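Local coordinates for capsid polyprotein VP90 (Turkey astrovirus 2, PDB 3TS3), which probably self-assembles into the icosahedral capsid of the virus, this chain being its P2 globular domain, the projection that forms the capsid spike, at residues Asp11-Phe17 and Lys103-Ile109; Arg25-Thr29 and Thr113-Ile117; Ser45-Asn50 and Asp128-Arg134; Ala74-Asn78 and Ser170-Pro175. All blocks are in the same frame, centred on the assembly; numbering follows the deposited sequence.

Contact 1 (Asp11-Phe17 and Lys103-Ile109)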
# COMPACT_ATOMS: atom_id res chain seq x y z
N ASP C 11 -17.86 12.80 -3.96
CA ASP C 11 -18.33 11.45 -4.17
C ASP C 11 -18.57 11.21 -5.66
O ASP C 11 -18.90 12.12 -6.39
CB ASP C 11 -19.61 11.19 -3.37
CG ASP C 11 -19.78 9.72 -2.99
OD1 ASP C 11 -19.02 8.88 -3.50
OD2 ASP C 11 -20.65 9.43 -2.15
N GLN C 12 -18.36 9.97 -6.08
CA GLN C 12 -18.60 9.57 -7.45
C GLN C 12 -19.29 8.22 -7.46
O GLN C 12 -19.00 7.38 -6.62
CB GLN C 12 -17.27 9.45 -8.21
CG GLN C 12 -17.44 9.02 -9.64
CD GLN C 12 -16.20 8.40 -10.23
OE1 GLN C 12 -15.15 9.03 -10.30
NE2 GLN C 12 -16.32 7.17 -10.68
N TYR C 13 -20.18 8.00 -8.41
CA TYR C 13 -20.81 6.70 -8.55
C TYR C 13 -19.75 5.70 -9.01
O TYR C 13 -19.00 5.96 -9.95
CB TYR C 13 -21.95 6.76 -9.59
CG TYR C 13 -22.48 5.43 -10.11
CD1 TYR C 13 -23.35 4.66 -9.36
CD2 TYR C 13 -22.14 4.98 -11.38
CE1 TYR C 13 -23.84 3.45 -9.85
CE2 TYR C 13 -22.62 3.77 -11.87
CZ TYR C 13 -23.47 3.02 -11.10
OH TYR C 13 -23.95 1.83 -11.59
N THR C 14 -19.70 4.55 -8.36
CA THR C 14 -18.90 3.43 -8.83
C THR C 14 -19.90 2.28 -8.95
O THR C 14 -20.73 2.12 -8.08
CB THR C 14 -17.73 3.09 -7.90
OG1 THR C 14 -18.21 2.81 -6.59
CG2 THR C 14 -16.74 4.24 -7.84
N PRO C 15 -19.84 1.54 -10.04
CA PRO C 15 -20.86 0.51 -10.34
C PRO C 15 -20.97 -0.70 -9.41
O PRO C 15 -22.07 -1.19 -9.18
CB PRO C 15 -20.53 0.10 -11.77
CG PRO C 15 -19.09 0.37 -11.92
CD PRO C 15 -18.76 1.54 -11.04
N TYR C 16 -19.84 -1.20 -8.93
CA TYR C 16 -19.80 -2.39 -8.09
C TYR C 16 -18.67 -2.27 -7.09
O TYR C 16 -17.85 -1.39 -7.19
CB TYR C 16 -19.63 -3.66 -8.94
CG TYR C 16 -20.71 -3.83 -9.98
CD1 TYR C 16 -20.49 -3.49 -11.29
CD2 TYR C 16 -21.97 -4.29 -9.62
CE1 TYR C 16 -21.47 -3.63 -12.24
CE2 TYR C 16 -22.96 -4.43 -10.57
CZ TYR C 16 -22.70 -4.09 -11.87
OH TYR C 16 -23.67 -4.21 -12.84
N PHE C 17 -18.64 -3.19 -6.13
CA PHE C 17 -17.60 -3.15 -5.11
C PHE C 17 -16.25 -3.26 -5.83
O PHE C 17 -15.35 -2.47 -5.57
CB PHE C 17 -17.82 -4.35 -4.16
CG PHE C 17 -17.02 -4.28 -2.87
CD1 PHE C 17 -15.65 -4.36 -2.88
CD2 PHE C 17 -17.67 -4.20 -1.66
CE1 PHE C 17 -14.94 -4.33 -1.71
CE2 PHE C 17 -16.96 -4.16 -0.48
CZ PHE C 17 -15.60 -4.22 -0.51
N LYS C 103 -15.00 6.65 0.82
CA LYS C 103 -16.26 7.33 0.59
C LYS C 103 -17.13 6.66 -0.48
O LYS C 103 -18.29 6.40 -0.27
CB LYS C 103 -16.01 8.78 0.19
CG LYS C 103 -17.26 9.56 -0.14
CD LYS C 103 -16.96 10.91 -0.75
CE LYS C 103 -16.35 11.84 0.26
NZ LYS C 103 -16.30 13.21 -0.31
N THR C 104 -16.55 6.38 -1.64
CA THR C 104 -17.29 5.70 -2.70
C THR C 104 -17.70 4.28 -2.30
O THR C 104 -18.73 3.77 -2.70
CB THR C 104 -16.56 5.72 -4.07
OG1 THR C 104 -15.40 4.90 -4.01
CG2 THR C 104 -16.17 7.13 -4.47
N LEU C 105 -16.88 3.65 -1.47
CA LEU C 105 -17.13 2.29 -1.04
C LEU C 105 -18.41 2.20 -0.21
O LEU C 105 -18.99 1.14 -0.07
CB LEU C 105 -15.93 1.73 -0.28
CG LEU C 105 -15.94 0.23 0.02
CD1 LEU C 105 -16.07 -0.62 -1.25
CD2 LEU C 105 -14.68 -0.13 0.78
N LYS C 106 -18.86 3.33 0.31
CA LYS C 106 -20.07 3.36 1.13
C LYS C 106 -21.26 2.91 0.29
O LYS C 106 -22.24 2.42 0.81
CB LYS C 106 -20.34 4.75 1.72
CG LYS C 106 -19.40 5.15 2.83
CD LYS C 106 -19.77 6.50 3.43
CE LYS C 106 -18.79 6.87 4.54
NZ LYS C 106 -19.10 8.20 5.14
N GLN C 107 -21.14 3.09 -1.01
CA GLN C 107 -22.19 2.67 -1.93
C GLN C 107 -22.37 1.16 -1.96
O GLN C 107 -23.41 0.66 -2.36
CB GLN C 107 -21.90 3.17 -3.34
CG GLN C 107 -21.91 4.66 -3.48
CD GLN C 107 -21.22 5.14 -4.75
OE1 GLN C 107 -21.41 4.57 -5.82
NE2 GLN C 107 -20.43 6.18 -4.62
N HIS C 108 -21.32 0.45 -1.58
CA HIS C 108 -21.32 -1.01 -1.69
C HIS C 108 -21.06 -1.79 -0.41
O HIS C 108 -21.20 -3.01 -0.40
CB HIS C 108 -20.26 -1.40 -2.73
CG HIS C 108 -20.30 -0.56 -3.96
ND1 HIS C 108 -21.27 -0.71 -4.93
CD2 HIS C 108 -19.52 0.47 -4.37
CE1 HIS C 108 -21.07 0.18 -5.89
NE2 HIS C 108 -20.02 0.91 -5.57
N ILE C 109 -20.67 -1.10 0.65
CA ILE C 109 -20.24 -1.75 1.88
C ILE C 109 -21.34 -2.57 2.54
O ILE C 109 -21.05 -3.54 3.23
CB ILE C 109 -19.52 -0.77 2.84
CG1 ILE C 109 -18.76 -1.53 3.93
CG2 ILE C 109 -20.49 0.24 3.44
CD1 ILE C 109 -17.65 -2.41 3.40
O HOH W 1 -20.74 7.01 -1.45
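Segment 11-17 is an irregular, mostly extended loop that runs past residues 103-109, the end of a short, weakly bonded helix and the turn after it. The backbones come closest at both ends: the CA atoms of D11 and T104 are 6.0 Å apart, those of F17 and H108 5.5 Å. Between these ends the side-chain amide of Q107 bonds the loop backbone. Its NE2 donates to Q12 O at 2.7 Å, and T14 N donates to its OE1 at 3.1 Å. H108 follows. Its NE2 bonds T14 OG1 at 2.8 Å and, weakly, T14 O at 2.9 Å. T14 OG1 is also hydrogen-bonded to Q100 OE1. Q107 NE2 makes a weak bond to D11 OD1 at 3.2 Å, and a water donates to D11 OD2 at 2.5 Å and to K103 O at 2.8 Å. L105 CD1 sits over the F17 ring face, 3.7 Å from the centroid, in a CH-pi contact. L4 of the second subunit packs on T14 and T104, so the contact borders the subunit interface. The loop, which has no regular structure, is met by the Q107 amide on its backbone and by H108 mainly on the T14 hydroxyl; F17 adds an apolar end buried in the domain.

Contact 2 (Arg25-Thr29 and Thr113-Ile117). With SO4 (sulfate ion), chain I.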
# COMPACT_ATOMS: atom_id res chain seq x y z
N ARG C 25 -19.06 -6.04 -13.29
CA ARG C 25 -18.82 -6.50 -11.92
C ARG C 25 -17.75 -7.57 -11.89
O ARG C 25 -17.72 -8.45 -12.73
CB ARG C 25 -20.10 -7.05 -11.30
CG ARG C 25 -19.91 -7.57 -9.88
CD ARG C 25 -21.22 -8.03 -9.25
NE ARG C 25 -20.96 -8.75 -8.01
CZ ARG C 25 -20.90 -10.07 -7.92
NH1 ARG C 25 -21.09 -10.83 -8.98
NH2 ARG C 25 -20.63 -10.64 -6.75
N VAL C 26 -16.88 -7.49 -10.89
CA VAL C 26 -15.91 -8.53 -10.63
C VAL C 26 -16.32 -9.12 -9.29
O VAL C 26 -16.40 -8.42 -8.31
CB VAL C 26 -14.48 -7.96 -10.56
CG1 VAL C 26 -13.49 -9.04 -10.14
CG2 VAL C 26 -14.09 -7.39 -11.91
N SER C 27 -16.60 -10.41 -9.26
CA SER C 27 -17.08 -11.03 -8.03
C SER C 27 -16.04 -11.03 -6.93
O SER C 27 -14.86 -11.18 -7.19
CB SER C 27 -17.55 -12.46 -8.27
OG SER C 27 -17.93 -13.05 -7.05
N THR C 28 -16.51 -10.89 -5.69
CA THR C 28 -15.64 -10.86 -4.52
C THR C 28 -15.45 -12.24 -3.88
O THR C 28 -14.93 -12.34 -2.79
CB THR C 28 -16.11 -9.85 -3.46
OG1 THR C 28 -17.45 -10.15 -3.05
CG2 THR C 28 -16.05 -8.44 -4.00
N THR C 29 -15.90 -13.29 -4.56
CA THR C 29 -15.72 -14.64 -4.05
C THR C 29 -14.26 -15.04 -3.92
O THR C 29 -13.89 -15.69 -2.95
CB THR C 29 -16.38 -15.69 -4.93
OG1 THR C 29 -17.78 -15.42 -5.03
CG2 THR C 29 -16.19 -17.06 -4.33
N THR C 113 -25.11 -9.21 -0.45
CA THR C 113 -25.08 -10.20 -1.51
C THR C 113 -23.65 -10.49 -2.01
O THR C 113 -23.39 -11.57 -2.52
CB THR C 113 -26.06 -9.89 -2.65
OG1 THR C 113 -25.56 -8.82 -3.45
CG2 THR C 113 -27.41 -9.50 -2.08
N GLU C 114 -22.73 -9.54 -1.85
CA GLU C 114 -21.35 -9.80 -2.23
C GLU C 114 -20.79 -10.87 -1.30
O GLU C 114 -20.92 -10.77 -0.09
CB GLU C 114 -20.49 -8.54 -2.10
CG GLU C 114 -20.65 -7.53 -3.21
CD GLU C 114 -20.05 -7.99 -4.53
OE1 GLU C 114 -19.35 -9.01 -4.56
OE2 GLU C 114 -20.29 -7.29 -5.52
N PRO C 115 -20.10 -11.86 -1.86
CA PRO C 115 -19.57 -12.96 -1.06
C PRO C 115 -18.59 -12.48 0.01
O PRO C 115 -18.57 -13.02 1.10
CB PRO C 115 -18.87 -13.82 -2.10
CG PRO C 115 -19.68 -13.61 -3.33
CD PRO C 115 -20.09 -12.17 -3.30
N ALA C 116 -17.82 -11.45 -0.30
CA ALA C 116 -16.84 -10.92 0.65
C ALA C 116 -17.47 -10.34 1.91
O ALA C 116 -16.87 -10.37 2.97
CB ALA C 116 -15.92 -9.89 -0.01
N ILE C 117 -18.67 -9.79 1.78
CA ILE C 117 -19.26 -9.07 2.89
C ILE C 117 -20.19 -9.92 3.73
O ILE C 117 -21.12 -10.52 3.22
CB ILE C 117 -20.03 -7.82 2.41
CG1 ILE C 117 -19.17 -6.98 1.46
CG2 ILE C 117 -20.51 -7.01 3.61
CD1 ILE C 117 -19.94 -5.85 0.83
S SO4 I . -21.18 -14.29 -7.41
O1 SO4 I . -22.18 -15.32 -7.15
O2 SO4 I . -21.26 -13.25 -6.39
O3 SO4 I . -19.86 -14.91 -7.39
O4 SO4 I . -21.40 -13.71 -8.74
O HOH W 2 -17.99 -6.54 -6.94
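R25 opens the contact with an extended side chain, trans through chi3, that reaches E114. The bonding is two-pronged: R25 NE to E114 OE2 and R25 NH2 to E114 OE1 are both 3.0 Å, a bidentate salt bridge. The guanidinium also meets a sulfate ion, probably from the crystallisation liquor. R25 NH1 donates to sulfate O4 at 2.9 Å and R25 NH2 to sulfate O2 at 2.7 Å. V26 turns its side chain away, but a water bridges V26 O and E114 OE2, 2.8 Å from each. S27 OG donates to sulfate O3 at 2.7 Å and accepts from T29 N at 3.2 Å. T28 is the centre. Its OG1 donates to E114 OE1 at 2.7 Å and accepts from A116 N at 3.1 Å, so one hydroxyl joins the carboxylate to the backbone. Its side chain also packs on F34 of strand 34-37. T29 points its CB away, yet T29 OG1 lies 3.1 Å from P115 CG and bonds sulfate O3 weakly at 3.2 Å. Across from it, E114 to I117 form a type I beta turn, closed by I117 N to E114 O at 3.1 Å. An ST turn (S27 OG to T29 N) thus lies against a type I turn, in two loops of the spike domain that lead to strands 34-37 and 117-119; the buried E114 bonds R25 and T28.

Contact 3 (Ser45-Asn50 and Asp128-Arg134)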
# COMPACT_ATOMS: atom_id res chain seq x y z
N SER C 45 -7.20 4.36 22.21
CA SER C 45 -7.98 3.15 22.35
C SER C 45 -7.60 2.06 21.35
O SER C 45 -8.10 0.95 21.43
CB SER C 45 -9.47 3.46 22.22
OG SER C 45 -9.89 4.33 23.25
N SER C 46 -6.74 2.38 20.40
CA SER C 46 -6.35 1.44 19.35
C SER C 46 -5.59 0.20 19.79
O SER C 46 -5.81 -0.88 19.27
CB SER C 46 -5.59 2.16 18.25
OG SER C 46 -6.47 3.01 17.53
N ARG C 47 -4.67 0.37 20.73
CA ARG C 47 -3.81 -0.73 21.15
C ARG C 47 -4.34 -1.43 22.39
O ARG C 47 -4.52 -0.83 23.43
CB ARG C 47 -2.41 -0.20 21.42
CG ARG C 47 -1.37 -1.28 21.73
CD ARG C 47 -0.05 -0.67 22.17
NE ARG C 47 -0.21 0.06 23.41
CZ ARG C 47 0.79 0.59 24.10
NH1 ARG C 47 2.03 0.48 23.67
NH2 ARG C 47 0.54 1.24 25.22
N TYR C 48 -4.58 -2.73 22.24
CA TYR C 48 -5.04 -3.57 23.33
C TYR C 48 -4.04 -4.71 23.54
O TYR C 48 -3.69 -5.41 22.61
CB TYR C 48 -6.43 -4.13 23.01
CG TYR C 48 -6.96 -5.08 24.04
CD1 TYR C 48 -7.51 -4.62 25.22
CD2 TYR C 48 -6.93 -6.44 23.83
CE1 TYR C 48 -7.99 -5.49 26.16
CE2 TYR C 48 -7.40 -7.32 24.76
CZ TYR C 48 -7.94 -6.84 25.92
OH TYR C 48 -8.42 -7.71 26.86
N ASN C 49 -3.58 -4.85 24.77
CA ASN C 49 -2.57 -5.84 25.11
C ASN C 49 -3.07 -6.95 26.06
O ASN C 49 -3.18 -6.76 27.26
CB ASN C 49 -1.38 -5.10 25.74
CG ASN C 49 -0.28 -6.02 26.22
OD1 ASN C 49 0.35 -5.74 27.23
ND2 ASN C 49 -0.02 -7.09 25.48
N ASN C 50 -3.41 -8.09 25.47
CA ASN C 50 -3.67 -9.31 26.20
C ASN C 50 -3.58 -10.53 25.28
O ASN C 50 -4.05 -10.49 24.17
CB ASN C 50 -5.03 -9.27 26.90
CG ASN C 50 -5.18 -10.36 27.93
OD1 ASN C 50 -4.28 -10.63 28.70
ND2 ASN C 50 -6.35 -10.98 27.95
N ASP C 128 -11.72 -11.26 23.91
CA ASP C 128 -11.87 -10.81 25.27
C ASP C 128 -13.03 -9.83 25.35
O ASP C 128 -13.30 -9.12 24.40
CB ASP C 128 -10.64 -10.01 25.70
CG ASP C 128 -9.44 -10.87 25.96
OD1 ASP C 128 -8.40 -10.27 26.28
OD2 ASP C 128 -9.53 -12.11 25.89
N GLU C 129 -13.67 -9.78 26.51
CA GLU C 129 -14.79 -8.89 26.71
C GLU C 129 -14.36 -7.45 26.47
O GLU C 129 -15.03 -6.70 25.80
CB GLU C 129 -15.26 -8.98 28.17
CG GLU C 129 -15.85 -10.30 28.61
CD GLU C 129 -16.28 -10.29 30.08
OE1 GLU C 129 -15.45 -10.01 30.95
OE2 GLU C 129 -17.46 -10.55 30.34
N GLN C 130 -13.21 -7.08 27.02
CA GLN C 130 -12.72 -5.72 26.90
C GLN C 130 -12.44 -5.35 25.45
O GLN C 130 -12.67 -4.24 25.02
CB GLN C 130 -11.45 -5.53 27.73
CG GLN C 130 -10.97 -4.10 27.84
CD GLN C 130 -11.67 -3.34 28.94
OE1 GLN C 130 -12.79 -2.85 28.75
NE2 GLN C 130 -11.03 -3.23 30.09
N LEU C 131 -11.92 -6.31 24.69
CA LEU C 131 -11.61 -6.04 23.30
C LEU C 131 -12.89 -5.84 22.50
O LEU C 131 -12.96 -4.98 21.65
CB LEU C 131 -10.74 -7.16 22.73
CG LEU C 131 -10.23 -7.00 21.30
CD1 LEU C 131 -9.56 -5.64 21.10
CD2 LEU C 131 -9.28 -8.13 20.97
N LYS C 132 -13.90 -6.64 22.77
CA LYS C 132 -15.17 -6.48 22.07
C LYS C 132 -15.72 -5.10 22.38
O LYS C 132 -16.28 -4.45 21.52
CB LYS C 132 -16.18 -7.52 22.50
CG LYS C 132 -15.99 -8.89 21.93
CD LYS C 132 -16.99 -9.81 22.58
CE LYS C 132 -16.79 -11.24 22.20
NZ LYS C 132 -17.66 -12.12 23.03
N GLN C 133 -15.57 -4.66 23.62
CA GLN C 133 -16.07 -3.35 24.02
C GLN C 133 -15.38 -2.26 23.22
O GLN C 133 -16.02 -1.33 22.75
CB GLN C 133 -15.80 -3.13 25.51
CG GLN C 133 -16.59 -2.00 26.14
CD GLN C 133 -17.90 -2.48 26.73
OE1 GLN C 133 -18.61 -3.28 26.13
NE2 GLN C 133 -18.22 -2.00 27.93
N ARG C 134 -14.07 -2.38 23.06
CA ARG C 134 -13.31 -1.40 22.27
C ARG C 134 -13.71 -1.37 20.81
O ARG C 134 -13.74 -0.32 20.19
CB ARG C 134 -11.82 -1.65 22.38
CG ARG C 134 -11.28 -1.41 23.74
CD ARG C 134 -9.99 -0.67 23.65
NE ARG C 134 -9.35 -0.58 24.95
CZ ARG C 134 -8.05 -0.50 25.12
NH1 ARG C 134 -7.25 -0.51 24.06
NH2 ARG C 134 -7.53 -0.43 26.33
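Y48 has the largest share of this contact. With chi1 trans (177°) its ring leaves strand 47-50 and reaches across to helix 129-134. L131 CB lies over one ring face, 4.2 Å from the centroid, in a CH-pi contact, and L131 CD1 is 3.9 Å from Y48 CD2. Q130 CG comes to 3.7 Å from Y48 CE1; from there the trans chi1 of Q130 and its p chi2 lead the amide away. The ring ends in a hydroxyl that donates to D128 OD1 at 2.6 Å. N50, also trans, brings its ND2 to the same oxygen at 2.7 Å. Strand and helix run almost antiparallel, at 171°, with their axes 9.8 Å apart: the helix lies along a strand of the antiparallel sheet of the spike domain. D128 is at the N-cap position, but its side chain, in m, is spent on the strand and makes no capping bond. R134 serves the other end. Its chi1 is m and its chi2 is off-well at -137°, which carries the guanidinium to the strand backbone. R134 NH1 donates to R47 O at 2.8 Å and weakly to S45 O at 3.1 Å. R47 itself points its CB away from the helix and pairs with D174.

Contact 4 (Ala74-Asn78 and Ser170-Pro175)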
# COMPACT_ATOMS: atom_id res chain seq x y z
N ALA C 74 -2.45 -14.15 19.55
CA ALA C 74 -1.60 -12.97 19.68
C ALA C 74 -1.81 -12.24 21.01
O ALA C 74 -2.81 -12.45 21.67
CB ALA C 74 -1.84 -12.02 18.53
N SER C 75 -0.86 -11.39 21.38
CA SER C 75 -0.97 -10.56 22.58
C SER C 75 -1.20 -9.08 22.28
O SER C 75 -1.50 -8.31 23.18
CB SER C 75 0.27 -10.72 23.46
OG SER C 75 0.35 -12.02 24.03
N TRP C 76 -1.02 -8.67 21.03
CA TRP C 76 -1.18 -7.26 20.67
C TRP C 76 -2.26 -7.09 19.60
O TRP C 76 -2.14 -7.56 18.49
CB TRP C 76 0.16 -6.68 20.22
CG TRP C 76 1.21 -6.71 21.31
CD1 TRP C 76 2.15 -7.68 21.51
CD2 TRP C 76 1.41 -5.74 22.33
NE1 TRP C 76 2.91 -7.37 22.61
CE2 TRP C 76 2.49 -6.17 23.12
CE3 TRP C 76 0.78 -4.53 22.66
CZ2 TRP C 76 2.95 -5.46 24.21
CZ3 TRP C 76 1.24 -3.82 23.75
CH2 TRP C 76 2.32 -4.28 24.51
N TRP C 77 -3.32 -6.40 19.99
CA TRP C 77 -4.51 -6.24 19.18
C TRP C 77 -4.69 -4.79 18.80
O TRP C 77 -4.52 -3.91 19.62
CB TRP C 77 -5.71 -6.81 19.94
CG TRP C 77 -5.50 -8.26 20.19
CD1 TRP C 77 -4.98 -8.83 21.31
CD2 TRP C 77 -5.73 -9.33 19.27
NE1 TRP C 77 -4.90 -10.20 21.15
CE2 TRP C 77 -5.36 -10.52 19.91
CE3 TRP C 77 -6.24 -9.39 17.97
CZ2 TRP C 77 -5.46 -11.76 19.28
CZ3 TRP C 77 -6.34 -10.60 17.36
CH2 TRP C 77 -5.97 -11.78 18.01
N ASN C 78 -4.98 -4.56 17.54
CA ASN C 78 -5.03 -3.21 17.01
C ASN C 78 -6.34 -2.89 16.33
O ASN C 78 -6.76 -3.59 15.44
CB ASN C 78 -3.87 -3.04 16.04
CG ASN C 78 -2.54 -3.40 16.66
OD1 ASN C 78 -1.94 -2.60 17.34
ND2 ASN C 78 -2.09 -4.63 16.44
N SER C 170 -3.83 -8.28 14.58
CA SER C 170 -2.86 -8.40 15.65
C SER C 170 -1.44 -8.18 15.12
O SER C 170 -1.20 -8.26 13.92
CB SER C 170 -2.94 -9.77 16.32
OG SER C 170 -2.48 -10.79 15.46
N THR C 171 -0.53 -7.89 16.03
CA THR C 171 0.89 -7.79 15.71
C THR C 171 1.64 -8.70 16.68
O THR C 171 1.15 -9.01 17.75
CB THR C 171 1.45 -6.35 15.82
OG1 THR C 171 1.09 -5.77 17.08
CG2 THR C 171 0.90 -5.48 14.71
N THR C 172 2.81 -9.16 16.25
CA THR C 172 3.66 -10.03 17.07
C THR C 172 4.23 -9.32 18.29
O THR C 172 4.55 -9.95 19.28
CB THR C 172 4.78 -10.65 16.25
OG1 THR C 172 5.55 -9.61 15.66
CG2 THR C 172 4.21 -11.54 15.18
N GLU C 173 4.39 -8.00 18.19
CA GLU C 173 4.99 -7.20 19.25
C GLU C 173 4.29 -5.86 19.38
O GLU C 173 3.46 -5.50 18.55
CB GLU C 173 6.50 -7.00 19.03
CG GLU C 173 7.32 -8.29 18.89
CD GLU C 173 7.35 -9.13 20.15
OE1 GLU C 173 6.97 -8.63 21.23
OE2 GLU C 173 7.73 -10.30 20.06
N ASP C 174 4.63 -5.13 20.43
CA ASP C 174 4.03 -3.84 20.73
C ASP C 174 4.27 -2.91 19.55
O ASP C 174 5.40 -2.73 19.13
CB ASP C 174 4.76 -3.30 21.97
CG ASP C 174 4.19 -2.00 22.51
OD1 ASP C 174 3.27 -1.44 21.90
OD2 ASP C 174 4.67 -1.55 23.56
N PRO C 175 3.20 -2.33 19.00
CA PRO C 175 3.31 -1.39 17.89
C PRO C 175 3.84 -0.04 18.37
O PRO C 175 4.19 0.81 17.56
CB PRO C 175 1.87 -1.27 17.38
CG PRO C 175 1.03 -1.57 18.57
CD PRO C 175 1.79 -2.63 19.33
O HOH W 3 1.40 -10.77 19.90
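W76 loses the most surface here. Its indole lies against the loop that follows strand 164-171. D174 CB sits over its six-membered ring, 3.7 Å from the centroid, as a CH-pi contact. P175 CD is 4.0 Å from W76 CE3, and E173 C is 3.5 Å from W76 CD1. The backbone of W76 takes part too: T171 N donates to W76 O at 3.0 Å, and S170 CA makes a CA-H...O contact with the same oxygen, also at 3.0 Å. S170 is next. It faces W77 as an antiparallel non-hydrogen-bonded pair, with CA atoms 4.5 Å apart. Both side chains lie on one face, where S170 CB covers the six-membered ring of W77 at 3.8 Å from the centroid. A74 CB, before the corner at S75, is 3.3 Å from S170 CB. The hydroxyl of S170 goes to R152. The W77-S170 pair and the T171 N to W76 O bond join strands 76-81 and 164-171 in the large antiparallel sheet of the spike domain. N78 is third. Its OD1 bonds Y179 and lies 3.4 Å from P175 CG, while its ND2 bonds F169 O and, weakly, T171 OG1 at 3.4 Å. T171 OG1 in turn donates to E173 O at 2.8 Å within the loop. A water links S75 N and T171 O, 2.8 Å from each.

Overall arrangement
The contacts form two pairs on opposite sides of the domain centre. Contacts 1 and 2 touch, with I117 CD1 3.7 Å from F17 CE2. Both hold loops ahead of strand 34-37, and both are partly buried, but contact 1 relies on amide and imidazole bonds whereas contact 2 rests on a salt bridge and a threonine hydroxyl. Contact 1 alone reaches the second subunit. Contacts 3 and 4 share the sheet through neighbouring strands 47-52 and 76-81; R47 NH1 and D174 OD1 form a 2.9 Å salt bridge between them. Contact 3 is a surface contact of helix on strand. Contact 4 is partly buried and pairs strands, with tryptophan packing. The two pairs stay about 16 to 19 Å apart between nearest atoms.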